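Local coordinates for putative tetR-family transcriptional regulatory protein (Streptomyces coelicolor, PDB 2DG8), which is a putative TetR-family transcriptional regulator that probably binds DNA through a helix-turn-helix domain, at residues A[16-21]-A[33-38]; A[56-61]-A[118-123]; A[145-150]-A[172-177]. All coordinates share one frame; numbering follows the deposited sequence.

Contact 1 (A[16-21]-A[33-38])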
loop_
_atom_site.group_PDB
_atom_site.type_symbol
_atom_site.label_atom_id
_atom_site.label_comp_id
_atom_site.label_asym_id
_atom_site.label_seq_id
_atom_site.Cartn_x
_atom_site.Cartn_y
_atom_site.Cartn_z
ATOM N N ALA A 16 4.647 16.748 14.466
ATOM C CA ALA A 16 4.928 17.138 13.090
ATOM C C ALA A 16 6.352 16.757 12.682
ATOM O O ALA A 16 6.570 16.230 11.594
ATOM C CB ALA A 16 4.719 18.641 12.922
ATOM N N ALA A 17 7.315 17.027 13.559
ATOM C CA ALA A 17 8.717 16.721 13.290
ATOM C C ALA A 17 8.908 15.215 13.136
ATOM O O ALA A 17 9.753 14.752 12.357
ATOM C CB ALA A 17 9.588 17.252 14.425
ATOM N N THR A 18 8.121 14.451 13.889
ATOM C CA THR A 18 8.182 12.997 13.824
ATOM C C THR A 18 7.725 12.537 12.432
ATOM O O THR A 18 8.320 11.646 11.827
ATOM C CB THR A 18 7.269 12.358 14.893
ATOM O OG1 THR A 18 7.605 12.879 16.185
ATOM C CG2 THR A 18 7.448 10.837 14.910
ATOM N N LEU A 19 6.665 13.165 11.939
ATOM C CA LEU A 19 6.106 12.864 10.621
ATOM C C LEU A 19 7.116 13.257 9.541
ATOM O O LEU A 19 7.364 12.490 8.618
ATOM C CB LEU A 19 4.786 13.628 10.436
ATOM C CG LEU A 19 3.459 12.854 10.382
ATOM C CD1 LEU A 19 3.571 11.455 10.969
ATOM C CD2 LEU A 19 2.410 13.678 11.105
ATOM N N ASP A 20 7.695 14.452 9.664
ATOM C CA ASP A 20 8.705 14.920 8.719
ATOM C C ASP A 20 9.833 13.884 8.667
ATOM O O ASP A 20 10.243 13.448 7.592
ATOM C CB ASP A 20 9.306 16.260 9.177
ATOM C CG ASP A 20 8.350 17.432 9.021
ATOM O OD1 ASP A 20 8.657 18.513 9.573
ATOM O OD2 ASP A 20 7.305 17.288 8.346
ATOM N N LEU A 21 10.337 13.510 9.843
ATOM C CA LEU A 21 11.418 12.539 9.959
ATOM C C LEU A 21 11.088 11.217 9.265
ATOM O O LEU A 21 11.870 10.728 8.455
ATOM C CB LEU A 21 11.739 12.297 11.444
ATOM C CG LEU A 21 12.893 11.366 11.847
ATOM C CD1 LEU A 21 12.527 9.915 11.560
ATOM C CD2 LEU A 21 14.161 11.764 11.092
ATOM N N ARG A 33 16.325 12.028 19.912
ATOM C CA ARG A 33 17.269 13.099 19.608
ATOM C C ARG A 33 17.023 13.764 18.255
ATOM O O ARG A 33 16.986 14.994 18.160
ATOM C CB ARG A 33 18.704 12.572 19.669
ATOM C CG ARG A 33 19.391 12.793 21.017
ATOM C CD ARG A 33 19.973 11.503 21.579
ATOM N NE ARG A 33 20.760 10.774 20.585
ATOM C CZ ARG A 33 21.445 9.663 20.842
ATOM N NH1 ARG A 33 21.447 9.151 22.067
ATOM N NH2 ARG A 33 22.125 9.059 19.874
ATOM N N ARG A 34 16.850 12.958 17.213
ATOM C CA ARG A 34 16.622 13.493 15.876
ATOM C C ARG A 34 15.346 14.326 15.806
ATOM O O ARG A 34 15.307 15.374 15.154
ATOM C CB ARG A 34 16.533 12.358 14.856
ATOM C CG ARG A 34 17.769 11.483 14.760
ATOM C CD ARG A 34 17.806 10.741 13.425
ATOM N NE ARG A 34 18.992 9.900 13.324
ATOM C CZ ARG A 34 19.113 8.703 13.886
ATOM N NH1 ARG A 34 18.112 8.185 14.584
ATOM N NH2 ARG A 34 20.257 8.036 13.781
ATOM N N ILE A 35 14.302 13.860 16.483
ATOM C CA ILE A 35 13.024 14.558 16.479
ATOM C C ILE A 35 13.095 15.866 17.247
ATOM O O ILE A 35 12.610 16.896 16.771
ATOM C CB ILE A 35 11.906 13.656 17.060
ATOM C CG1 ILE A 35 11.681 12.466 16.117
ATOM C CG2 ILE A 35 10.615 14.454 17.244
ATOM C CD1 ILE A 35 10.810 11.376 16.688
ATOM N N ALA A 36 13.703 15.835 18.428
ATOM C CA ALA A 36 13.824 17.050 19.228
ATOM C C ALA A 36 14.502 18.142 18.404
ATOM O O ALA A 36 14.056 19.291 18.391
ATOM C CB ALA A 36 14.623 16.773 20.508
ATOM N N GLN A 37 15.576 17.779 17.709
ATOM C CA GLN A 37 16.296 18.737 16.872
ATOM C C GLN A 37 15.409 19.345 15.784
ATOM O O GLN A 37 15.426 20.563 15.564
ATOM C CB GLN A 37 17.502 18.068 16.215
ATOM C CG GLN A 37 18.274 18.982 15.261
ATOM C CD GLN A 37 18.744 20.268 15.927
ATOM O OE1 GLN A 37 19.281 20.245 17.036
ATOM N NE2 GLN A 37 18.558 21.394 15.246
ATOM N N ARG A 38 14.642 18.500 15.098
ATOM C CA ARG A 38 13.759 18.979 14.038
ATOM C C ARG A 38 12.631 19.851 14.597
ATOM O O ARG A 38 12.214 20.824 13.974
ATOM C CB ARG A 38 13.150 17.800 13.276
ATOM C CG ARG A 38 14.109 17.044 12.383
ATOM C CD ARG A 38 13.425 15.805 11.823
ATOM N NE ARG A 38 14.213 15.148 10.784
ATOM C CZ ARG A 38 14.012 15.306 9.479
ATOM N NH1 ARG A 38 13.040 16.102 9.048
ATOM N NH2 ARG A 38 14.779 14.665 8.605
#
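A17 and R38 meet at their first side-chain carbons, with A17 CB 3.8 Å from R38 CB. The A17 methyl also rests against the carbonyl oxygen of I35. With so small a residue between them, the short axes of 16-21 and 33-38 approach to 8.6 Å, at an angle of 115°. A17, T18 and I35 are the buried residues of this tight part. I35 reaches over T18, and I35 CD1 lies 3.8 Å from T18 CG2. I35 CG2 is 3.6 Å from T18 OG1, which is hydrogen-bonded to the carbonyl oxygen of I14. V30 and M46 also pack on I35.

The other side is more polar. L21 is buried, but R38 and D20 are partly exposed. Here the R38 chain runs extended from CG to NE and crosses L21 at about a right angle. L21 CD2 lies 3.4 Å from R38 NE, and L21 CA stands 3.8 Å above the centre of the guanidinium plane. D20 meets R38 through its CB, and its carboxylate forms a salt bridge to R102. The R38 charge is met by salt bridges to E24 and E25. An alanine in place of R38 would probably leave E24 and E25 without this partner and uncover one side of L21. Packing of helix 10-25 on helix 32-39, the first helix of the helix-turn-helix, is characteristic of the TetR-family DNA-binding domain.

Contact 2 (A[56-61]-A[118-123]); sequences LLREAF and PAYREL
R58 and L123 mark the nearest backbone approach, with 7.5 Å between their CA atoms, where helix 53-77 passes the 3-10 segment 118-120 and residues 121-123 of the helix that follows. In the TetR fold this is a junction between the DNA-binding domain and the helical C-terminal domain. R58 buries the largest area of any residue here. Its CG touches the Y120 ring, 3.7 Å from Y120 CE2. The chain then bends at chi3 (76°), which turns it out of the extended line. R58 NH1 stands 4.3 Å above the plane of the Y120 ring, offset toward the rim. The two planes are 49° apart and the charge is distant, so any cation-pi attraction is weak at most. L123 CD2 lies over one face of the guanidinium, and A119 O sits in its plane at the edge.

Y120 goes on to L57, and its OH lies 3.7 Å from L57 CB. L113 of helix 101-116 also packs on Y120. L123 CD1 rests 4.0 Å from F61 O. E122 is exposed and packs on R162 of the second subunit. R58 NH2 makes a salt bridge of 3.1 Å to E122 OE1, with the guanidinium and carboxylate planes 63° apart.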
loop_
_atom_site.group_PDB
_atom_site.type_symbol
_atom_site.label_atom_id
_atom_site.label_comp_id
_atom_site.label_asym_id
_atom_site.label_seq_id
_atom_site.Cartn_x
_atom_site.Cartn_y
_atom_site.Cartn_z
ATOM N N LEU A 56 4.102 8.003 20.860
ATOM C CA LEU A 56 4.550 9.051 19.942
ATOM C C LEU A 56 4.148 8.649 18.517
ATOM O O LEU A 56 3.504 9.420 17.802
ATOM C CB LEU A 56 6.080 9.202 20.062
ATOM C CG LEU A 56 6.888 10.369 19.474
ATOM C CD1 LEU A 56 7.478 9.952 18.159
ATOM C CD2 LEU A 56 6.028 11.637 19.339
ATOM N N LEU A 57 4.507 7.433 18.116
ATOM C CA LEU A 57 4.169 6.957 16.778
ATOM C C LEU A 57 2.664 6.862 16.558
ATOM O O LEU A 57 2.157 7.198 15.482
ATOM C CB LEU A 57 4.811 5.596 16.507
ATOM C CG LEU A 57 6.331 5.594 16.309
ATOM C CD1 LEU A 57 6.794 4.198 15.956
ATOM C CD2 LEU A 57 6.713 6.570 15.206
ATOM N N ARG A 58 1.944 6.409 17.575
ATOM C CA ARG A 58 0.498 6.289 17.455
ATOM C C ARG A 58 -0.128 7.664 17.283
ATOM O O ARG A 58 -1.016 7.844 16.445
ATOM C CB ARG A 58 -0.090 5.583 18.682
ATOM C CG ARG A 58 0.367 4.124 18.824
ATOM C CD ARG A 58 -0.157 3.480 20.102
ATOM N NE ARG A 58 -1.570 3.133 20.022
ATOM C CZ ARG A 58 -2.051 2.110 19.317
ATOM N NH1 ARG A 58 -1.230 1.325 18.627
ATOM N NH2 ARG A 58 -3.357 1.869 19.302
ATOM N N GLU A 59 0.342 8.639 18.058
ATOM C CA GLU A 59 -0.206 9.986 17.957
ATOM C C GLU A 59 0.222 10.678 16.667
ATOM O O GLU A 59 -0.536 11.473 16.117
ATOM C CB GLU A 59 0.198 10.840 19.167
ATOM C CG GLU A 59 -0.312 10.302 20.496
ATOM C CD GLU A 59 -0.396 11.370 21.582
ATOM O OE1 GLU A 59 -0.257 11.021 22.773
ATOM O OE2 GLU A 59 -0.616 12.553 21.246
ATOM N N ALA A 60 1.428 10.374 16.184
ATOM C CA ALA A 60 1.923 10.971 14.945
ATOM C C ALA A 60 1.148 10.469 13.727
ATOM O O ALA A 60 0.692 11.259 12.905
ATOM C CB ALA A 60 3.407 10.675 14.764
ATOM N N PHE A 61 1.013 9.154 13.611
ATOM C CA PHE A 61 0.298 8.565 12.485
ATOM C C PHE A 61 -1.198 8.823 12.591
ATOM O O PHE A 61 -1.924 8.788 11.589
ATOM C CB PHE A 61 0.580 7.064 12.401
ATOM C CG PHE A 61 1.884 6.730 11.709
ATOM C CD1 PHE A 61 2.853 5.968 12.347
ATOM C CD2 PHE A 61 2.122 7.153 10.402
ATOM C CE1 PHE A 61 4.042 5.625 11.696
ATOM C CE2 PHE A 61 3.306 6.819 9.741
ATOM C CZ PHE A 61 4.271 6.049 10.389
ATOM N N PRO A 118 0.690 -5.840 14.422
ATOM C CA PRO A 118 -0.775 -5.847 14.496
ATOM C C PRO A 118 -1.393 -4.732 15.334
ATOM O O PRO A 118 -2.439 -4.189 14.980
ATOM C CB PRO A 118 -1.081 -7.233 15.057
ATOM C CG PRO A 118 -0.010 -8.069 14.434
ATOM C CD PRO A 118 1.225 -7.205 14.606
ATOM N N ALA A 119 -0.757 -4.389 16.448
ATOM C CA ALA A 119 -1.280 -3.333 17.304
ATOM C C ALA A 119 -1.582 -2.074 16.493
ATOM O O ALA A 119 -2.557 -1.365 16.764
ATOM C CB ALA A 119 -0.287 -3.011 18.408
ATOM N N TYR A 120 -0.756 -1.799 15.486
ATOM C CA TYR A 120 -0.972 -0.605 14.678
ATOM C C TYR A 120 -2.132 -0.702 13.689
ATOM O O TYR A 120 -2.489 0.291 13.054
ATOM C CB TYR A 120 0.320 -0.201 13.960
ATOM C CG TYR A 120 1.335 0.432 14.894
ATOM C CD1 TYR A 120 2.325 -0.336 15.507
ATOM C CD2 TYR A 120 1.281 1.797 15.195
ATOM C CE1 TYR A 120 3.238 0.237 16.399
ATOM C CE2 TYR A 120 2.189 2.380 16.089
ATOM C CZ TYR A 120 3.162 1.592 16.683
ATOM O OH TYR A 120 4.060 2.153 17.560
ATOM N N ARG A 121 -2.731 -1.887 13.569
ATOM C CA ARG A 121 -3.864 -2.058 12.672
ATOM C C ARG A 121 -5.087 -1.374 13.274
ATOM O O ARG A 121 -6.116 -1.212 12.611
ATOM C CB ARG A 121 -4.122 -3.540 12.410
ATOM C CG ARG A 121 -2.999 -4.161 11.605
ATOM C CD ARG A 121 -3.215 -5.620 11.301
ATOM N NE ARG A 121 -1.969 -6.230 10.843
ATOM C CZ ARG A 121 -1.789 -7.533 10.675
ATOM N NH1 ARG A 121 -0.618 -7.989 10.255
ATOM N NH2 ARG A 121 -2.781 -8.381 10.926
ATOM N N GLU A 122 -4.968 -0.976 14.539
ATOM C CA GLU A 122 -6.042 -0.242 15.208
ATOM C C GLU A 122 -6.103 1.116 14.513
ATOM O O GLU A 122 -7.169 1.716 14.370
ATOM C CB GLU A 122 -5.714 -0.008 16.686
ATOM C CG GLU A 122 -5.953 -1.191 17.594
ATOM C CD GLU A 122 -5.529 -0.908 19.025
ATOM O OE1 GLU A 122 -5.892 0.166 19.554
ATOM O OE2 GLU A 122 -4.837 -1.761 19.618
ATOM N N LEU A 123 -4.934 1.592 14.097
ATOM C CA LEU A 123 -4.821 2.866 13.408
ATOM C C LEU A 123 -5.434 2.768 12.017
ATOM O O LEU A 123 -6.276 3.582 11.646
ATOM C CB LEU A 123 -3.351 3.273 13.283
ATOM C CG LEU A 123 -2.879 4.478 14.100
ATOM C CD1 LEU A 123 -3.611 5.725 13.622
ATOM C CD2 LEU A 123 -3.127 4.232 15.582
#

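Contact 3 (A[145-150]-A[172-177]); sequences RQLDAL and EAIARI
I177 reaches from helix 167-177 toward Q146, L147 and L150 of helix 141-159. The short axes of 145-150 and 172-177 run nearly antiparallel, at 160°, and come within 10.1 Å. The I177 side chain can be followed outward. Its CB lies 3.8 Å from L150 CD2. At CB the chain forks. The CG2 branch takes the crowded position between the backbone N and the carbonyl carbon, and it touches both leucines. It comes 3.5 Å from L147 CD1 and also meets L150 CD2. The CG1 branch stands anti to the backbone N (chi1 -151°) and lies 3.9 Å from Q146 CB. From there CD1 ends 4.0 Å from Q146 NE2, beside the amide end of the glutamine.

L150 CD2 fits against the turn before I177. It is 3.5 Å from A173 O and 3.9 Å from A173 CB, and it also faces I174 CG1. L147 CD1 reaches I174 CG2 more distantly. No hydrogen bond crosses between the two segments, and all six touching residues are buried.

The second subunit closes in here. Q146 of that subunit packs on A173, and R176 NH1 bonds to T143 OG1 and I177 O of that subunit. This pair of helices is consistent with the dimer interface of TetR-family regulators, where two helices from each subunit form a four-helix bundle.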
loop_
_atom_site.group_PDB
_atom_site.type_symbol
_atom_site.label_atom_id
_atom_site.label_comp_id
_atom_site.label_asym_id
_atom_site.label_seq_id
_atom_site.Cartn_x
_atom_site.Cartn_y
_atom_site.Cartn_z
ATOM N N ARG A 145 -18.058 0.556 1.439
ATOM C CA ARG A 145 -16.932 -0.287 1.816
ATOM C C ARG A 145 -16.201 -0.770 0.564
ATOM O O ARG A 145 -14.968 -0.745 0.506
ATOM C CB ARG A 145 -17.405 -1.490 2.635
ATOM C CG ARG A 145 -16.260 -2.358 3.148
ATOM C CD ARG A 145 -16.747 -3.447 4.096
ATOM N NE ARG A 145 -17.097 -2.937 5.420
ATOM C CZ ARG A 145 -16.271 -2.928 6.469
ATOM N NH1 ARG A 145 -15.033 -3.400 6.357
ATOM N NH2 ARG A 145 -16.690 -2.463 7.640
ATOM N N GLN A 146 -16.962 -1.219 -0.434
ATOM C CA GLN A 146 -16.364 -1.678 -1.684
ATOM C C GLN A 146 -15.627 -0.506 -2.351
ATOM O O GLN A 146 -14.524 -0.665 -2.884
ATOM C CB GLN A 146 -17.445 -2.215 -2.632
ATOM C CG GLN A 146 -18.299 -3.328 -2.033
ATOM C CD GLN A 146 -19.459 -3.742 -2.932
ATOM O OE1 GLN A 146 -20.513 -4.155 -2.443
ATOM N NE2 GLN A 146 -19.267 -3.648 -4.245
ATOM N N LEU A 147 -16.242 0.672 -2.300
ATOM C CA LEU A 147 -15.663 1.867 -2.899
ATOM C C LEU A 147 -14.357 2.291 -2.227
ATOM O O LEU A 147 -13.411 2.700 -2.906
ATOM C CB LEU A 147 -16.677 3.019 -2.855
ATOM C CG LEU A 147 -16.250 4.340 -3.489
ATOM C CD1 LEU A 147 -15.667 4.095 -4.893
ATOM C CD2 LEU A 147 -17.460 5.274 -3.545
ATOM N N ASP A 148 -14.298 2.186 -0.903
ATOM C CA ASP A 148 -13.084 2.560 -0.173
ATOM C C ASP A 148 -11.920 1.678 -0.614
ATOM O O ASP A 148 -10.789 2.148 -0.730
ATOM C CB ASP A 148 -13.274 2.415 1.342
ATOM C CG ASP A 148 -12.226 3.198 2.141
ATOM O OD1 ASP A 148 -11.870 2.772 3.264
ATOM O OD2 ASP A 148 -11.764 4.252 1.645
ATOM N N ALA A 149 -12.188 0.395 -0.852
ATOM C CA ALA A 149 -11.135 -0.510 -1.298
ATOM C C ALA A 149 -10.703 -0.163 -2.724
ATOM O O ALA A 149 -9.532 -0.325 -3.080
ATOM C CB ALA A 149 -11.613 -1.959 -1.237
ATOM N N LEU A 150 -11.650 0.298 -3.543
ATOM C CA LEU A 150 -11.329 0.666 -4.923
ATOM C C LEU A 150 -10.457 1.914 -4.906
ATOM O O LEU A 150 -9.430 1.977 -5.589
ATOM C CB LEU A 150 -12.605 0.939 -5.738
ATOM C CG LEU A 150 -12.402 1.377 -7.196
ATOM C CD1 LEU A 150 -11.677 0.268 -7.962
ATOM C CD2 LEU A 150 -13.751 1.682 -7.854
ATOM N N GLU A 172 -14.901 5.491 -14.574
ATOM C CA GLU A 172 -15.669 4.305 -14.949
ATOM C C GLU A 172 -15.677 3.252 -13.840
ATOM O O GLU A 172 -16.714 2.672 -13.539
ATOM C CB GLU A 172 -15.116 3.669 -16.234
ATOM C CG GLU A 172 -16.051 2.617 -16.823
ATOM C CD GLU A 172 -15.494 1.952 -18.065
ATOM O OE1 GLU A 172 -14.549 1.141 -17.944
ATOM O OE2 GLU A 172 -15.997 2.244 -19.171
ATOM N N ALA A 173 -14.519 2.992 -13.242
ATOM C CA ALA A 173 -14.437 1.993 -12.170
ATOM C C ALA A 173 -15.339 2.440 -11.029
ATOM O O ALA A 173 -16.075 1.646 -10.437
ATOM C CB ALA A 173 -12.995 1.852 -11.677
ATOM N N ILE A 174 -15.281 3.727 -10.723
ATOM C CA ILE A 174 -16.105 4.272 -9.664
ATOM C C ILE A 174 -17.580 4.088 -10.012
ATOM O O ILE A 174 -18.359 3.613 -9.184
ATOM C CB ILE A 174 -15.766 5.759 -9.441
ATOM C CG1 ILE A 174 -14.354 5.864 -8.847
ATOM C CG2 ILE A 174 -16.796 6.404 -8.534
ATOM C CD1 ILE A 174 -13.709 7.229 -8.960
ATOM N N ALA A 175 -17.960 4.437 -11.240
ATOM C CA ALA A 175 -19.353 4.290 -11.651
ATOM C C ALA A 175 -19.789 2.840 -11.518
ATOM O O ALA A 175 -20.876 2.557 -11.025
ATOM C CB ALA A 175 -19.546 4.768 -13.100
ATOM N N ARG A 176 -18.935 1.918 -11.948
ATOM C CA ARG A 176 -19.256 0.499 -11.861
ATOM C C ARG A 176 -19.410 -0.015 -10.416
ATOM O O ARG A 176 -20.414 -0.654 -10.091
ATOM C CB ARG A 176 -18.208 -0.304 -12.656
ATOM C CG ARG A 176 -18.585 -0.391 -14.144
ATOM C CD ARG A 176 -17.430 -0.419 -15.157
ATOM N NE ARG A 176 -16.732 -1.694 -15.246
ATOM C CZ ARG A 176 -16.160 -2.163 -16.355
ATOM N NH1 ARG A 176 -15.539 -3.335 -16.338
ATOM N NH2 ARG A 176 -16.222 -1.480 -17.489
ATOM N N ILE A 177 -18.449 0.293 -9.541
ATOM C CA ILE A 177 -18.509 -0.152 -8.145
ATOM C C ILE A 177 -19.723 0.440 -7.401
ATOM O O ILE A 177 -20.281 -0.193 -6.512
ATOM C CB ILE A 177 -17.211 0.223 -7.374
ATOM C CG1 ILE A 177 -16.944 -0.779 -6.250
ATOM C CG2 ILE A 177 -17.346 1.608 -6.751
ATOM C CD1 ILE A 177 -16.484 -2.130 -6.717
#

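The three contacts come in series along the chain, from the probable DNA-binding domain to the C-terminal helices that face the second subunit. Contacts 1 and 2 have centres 17 Å apart and touch. T18 CG2 lies 3.4 Å from L56 CD1, which ties helix 10-25 to helix 53-77. Contact 2 joins the two domains, and contact 3 lies wholly in the C-terminal one. The centres of contacts 2 and 3 are 27 Å apart, and both reach the second subunit. Contacts 1 and 3 are 37 Å apart between centres, on opposite sides of the chain's centre. Contact 2 is one of the places where the C-terminal domain meets the DNA-binding domain.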